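Local coordinates for 199aa long hypothetical Trp repressor binding protein (Sulfolobus tokodaii, PDB 2ZKI) that is of unconfirmed function but belongs to the NADPH-dependent FMN reductase family of flavodoxin-like proteins and probably binds a flavin, at residues A[113-119]-A[163-168]. Residues are numbered along the deposited sequence; the frame is centred on the assembly and turned at random.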
ATOM      1  N   PHE A 113     -12.409  -5.012   7.730  1.00 21.55           N
ATOM      2  CA  PHE A 113     -12.156  -6.369   8.202  1.00 21.52           C
ATOM      3  C   PHE A 113     -12.052  -7.356   7.040  1.00 21.58           C
ATOM      4  O   PHE A 113     -12.631  -7.144   5.973  1.00 21.58           O
ATOM      5  CB  PHE A 113     -13.213  -6.808   9.224  1.00 21.42           C
ATOM      6  CG  PHE A 113     -14.621  -6.867   8.685  1.00 21.35           C
ATOM      7  CD1 PHE A 113     -15.389  -5.711   8.560  1.00 21.09           C
ATOM      8  CD2 PHE A 113     -15.197  -8.090   8.344  1.00 21.10           C
ATOM      9  CE1 PHE A 113     -16.696  -5.770   8.083  1.00 21.07           C
ATOM     10  CE2 PHE A 113     -16.502  -8.159   7.864  1.00 21.04           C
ATOM     11  CZ  PHE A 113     -17.254  -6.997   7.734  1.00 21.03           C
ATOM     12  N   THR A 114     -11.300  -8.431   7.253  1.00 21.66           N
ATOM     13  CA  THR A 114     -11.008  -9.387   6.190  1.00 21.63           C
ATOM     14  C   THR A 114     -10.798 -10.803   6.736  1.00 21.84           C
ATOM     15  O   THR A 114     -10.962 -11.045   7.933  1.00 21.76           O
ATOM     16  CB  THR A 114      -9.801  -8.914   5.319  1.00 21.57           C
ATOM     17  OG1 THR A 114      -9.709  -9.720   4.140  1.00 21.70           O
ATOM     18  CG2 THR A 114      -8.482  -8.978   6.089  1.00 21.30           C
ATOM     19  N   GLU A 115     -10.450 -11.729   5.847  1.00 22.15           N
ATOM     20  CA  GLU A 115     -10.258 -13.134   6.190  1.00 22.48           C
ATOM     21  C   GLU A 115      -9.305 -13.760   5.181  1.00 22.48           C
ATOM     22  O   GLU A 115      -9.375 -13.463   3.989  1.00 22.65           O
ATOM     23  CB  GLU A 115     -11.611 -13.865   6.193  1.00 22.61           C
ATOM     24  CG  GLU A 115     -11.559 -15.375   6.455  1.00 23.74           C
ATOM     25  CD  GLU A 115     -11.426 -16.207   5.178  1.00 25.29           C
ATOM     26  OE1 GLU A 115     -12.067 -15.852   4.161  1.00 26.04           O
ATOM     27  OE2 GLU A 115     -10.687 -17.219   5.194  1.00 25.58           O
ATOM     28  N   ALA A 116      -8.412 -14.618   5.667  1.00 22.55           N
ATOM     29  CA  ALA A 116      -7.481 -15.350   4.811  1.00 22.57           C
ATOM     30  C   ALA A 116      -7.254 -16.766   5.332  1.00 22.67           C
ATOM     31  O   ALA A 116      -7.278 -17.005   6.544  1.00 22.60           O
ATOM     32  CB  ALA A 116      -6.159 -14.605   4.697  1.00 22.51           C
ATOM     33  N   SER A 117      -7.032 -17.698   4.410  1.00 22.79           N
ATOM     34  CA  SER A 117      -6.814 -19.100   4.760  1.00 22.95           C
ATOM     35  C   SER A 117      -5.425 -19.356   5.366  1.00 22.93           C
ATOM     36  O   SER A 117      -5.304 -20.095   6.344  1.00 22.96           O
ATOM     37  CB  SER A 117      -7.066 -20.003   3.549  1.00 22.98           C
ATOM     38  OG  SER A 117      -6.328 -19.564   2.423  1.00 23.47           O
ATOM     39  N   THR A 118      -4.393 -18.740   4.787  1.00 22.95           N
ATOM     40  CA  THR A 118      -3.015 -18.883   5.279  1.00 22.96           C
ATOM     41  C   THR A 118      -2.638 -17.777   6.270  1.00 22.88           C
ATOM     42  O   THR A 118      -3.219 -16.691   6.246  1.00 22.83           O
ATOM     43  CB  THR A 118      -1.989 -18.898   4.124  1.00 22.99           C
ATOM     44  OG1 THR A 118      -2.110 -17.692   3.360  1.00 23.33           O
ATOM     45  CG2 THR A 118      -2.210 -20.097   3.216  1.00 23.05           C
ATOM     46  N   VAL A 119      -1.649 -18.060   7.118  1.00 22.85           N
ATOM     47  CA  VAL A 119      -1.264 -17.182   8.237  1.00 22.75           C
ATOM     48  C   VAL A 119      -0.866 -15.749   7.829  1.00 22.69           C
ATOM     49  O   VAL A 119      -1.187 -14.792   8.536  1.00 22.77           O
ATOM     50  CB  VAL A 119      -0.195 -17.857   9.165  1.00 22.73           C
ATOM     51  CG1 VAL A 119       1.148 -18.006   8.459  1.00 22.89           C
ATOM     52  CG2 VAL A 119      -0.045 -17.105  10.485  1.00 22.66           C
ATOM     53  N   ALA A 163     -10.186  -6.694  12.260  1.00 28.50           N
ATOM     54  CA  ALA A 163     -10.574  -8.043  12.665  1.00 28.98           C
ATOM     55  C   ALA A 163     -10.461  -9.018  11.497  1.00 29.38           C
ATOM     56  O   ALA A 163     -10.870  -8.709  10.374  1.00 29.42           O
ATOM     57  CB  ALA A 163     -11.989  -8.043  13.219  1.00 28.91           C
ATOM     58  N   THR A 164      -9.893 -10.191  11.763  1.00 29.89           N
ATOM     59  CA  THR A 164      -9.740 -11.218  10.734  1.00 30.44           C
ATOM     60  C   THR A 164     -10.072 -12.605  11.266  1.00 30.83           C
ATOM     61  O   THR A 164     -10.245 -12.794  12.471  1.00 30.84           O
ATOM     62  CB  THR A 164      -8.305 -11.250  10.139  1.00 30.47           C
ATOM     63  OG1 THR A 164      -7.367 -11.632  11.153  1.00 30.45           O
ATOM     64  CG2 THR A 164      -7.904  -9.894   9.553  1.00 30.61           C
ATOM     65  N   HIS A 165     -10.168 -13.565  10.349  1.00 31.40           N
ATOM     66  CA  HIS A 165     -10.260 -14.977  10.694  1.00 31.97           C
ATOM     67  C   HIS A 165      -9.171 -15.752   9.963  1.00 32.45           C
ATOM     68  O   HIS A 165      -8.896 -15.489   8.789  1.00 32.37           O
ATOM     69  CB  HIS A 165     -11.638 -15.544  10.346  1.00 31.92           C
ATOM     70  CG  HIS A 165     -11.725 -17.035  10.463  1.00 31.95           C
ATOM     71  ND1 HIS A 165     -11.784 -17.685  11.677  1.00 31.91           N
ATOM     72  CD2 HIS A 165     -11.744 -18.004   9.517  1.00 31.73           C
ATOM     73  CE1 HIS A 165     -11.844 -18.988  11.474  1.00 31.83           C
ATOM     74  NE2 HIS A 165     -11.822 -19.209  10.172  1.00 31.88           N
ATOM     75  N   LEU A 166      -8.551 -16.696  10.670  1.00 33.20           N
ATOM     76  CA  LEU A 166      -7.510 -17.547  10.097  1.00 33.95           C
ATOM     77  C   LEU A 166      -8.053 -18.936   9.771  1.00 34.59           C
ATOM     78  O   LEU A 166      -8.716 -19.563  10.598  1.00 34.63           O
ATOM     79  CB  LEU A 166      -6.299 -17.645  11.036  1.00 33.82           C
ATOM     80  CG  LEU A 166      -5.180 -18.632  10.675  1.00 33.73           C
ATOM     81  CD1 LEU A 166      -4.473 -18.227   9.397  1.00 33.47           C
ATOM     82  CD2 LEU A 166      -4.179 -18.776  11.810  1.00 33.96           C
ATOM     83  N   GLY A 167      -7.764 -19.402   8.560  1.00 35.48           N
ATOM     84  CA  GLY A 167      -8.185 -20.727   8.109  1.00 36.64           C
ATOM     85  C   GLY A 167      -9.396 -20.704   7.194  1.00 37.44           C
ATOM     86  O   GLY A 167     -10.044 -19.663   7.024  1.00 37.37           O
ATOM     87  N   SER A 168      -9.697 -21.864   6.607  1.00 38.25           N
ATOM     88  CA  SER A 168     -10.853 -22.024   5.720  1.00 39.04           C
ATOM     89  C   SER A 168     -12.116 -22.468   6.473  1.00 39.57           C
ATOM     90  O   SER A 168     -13.175 -22.661   5.867  1.00 39.71           O
ATOM     91  CB  SER A 168     -10.530 -22.988   4.569  1.00 39.00           C
ATOM     92  OG  SER A 168     -10.004 -24.212   5.051  1.00 39.04           O
TER
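Phe113 and Ala163 meet through their CB atoms, 4.4 Å apart, while the phenyl ring leads off to pack on Ile17 and Ile24. From here 163-168 runs parallel to 113-119, and Thr114 N makes the first backbone hydrogen bond, to Ala163 O (3.2 Å). Thr114 and Thr164 lie alongside each other, pointing the same way, their CG2 methyls 3.6 Å apart; each hydroxyl is bonded elsewhere, Thr114 OG1 to Ser78 O and Thr164 OG1 to Gly158 N. Glu115 lies beside His165, pointing the same way; CG is anti to the backbone N (chi1 176°) and the chain then bends at chi2. Glu115 CG lies 4.0 Å from His165 CD2, at the ring edge and near its plane, and the carboxylate is turned 42° from the ring. Glu176 holds His165 ND1. Cutting Glu115 back to an alanine removes CG and the carboxylate, and is likely to leave a gap at the imidazole edge. Ala116 is gripped twice, its N by His165 O (3.3 Å, nearly straight) and its O by Gly167 N (3.2 Å), an N-H lying in the carbonyl plane. Beyond Ser117, Val119 CA receives the Leu166 methyl CD1 at 3.6 Å. The loop before helix 174-195 thus pairs with the C-terminal end of inner strand 109-115, strand 73-79 flanking its other side; helix 16-31 packs against Phe113, Glu115 and His165, and a second subunit meets Thr118 and Val119.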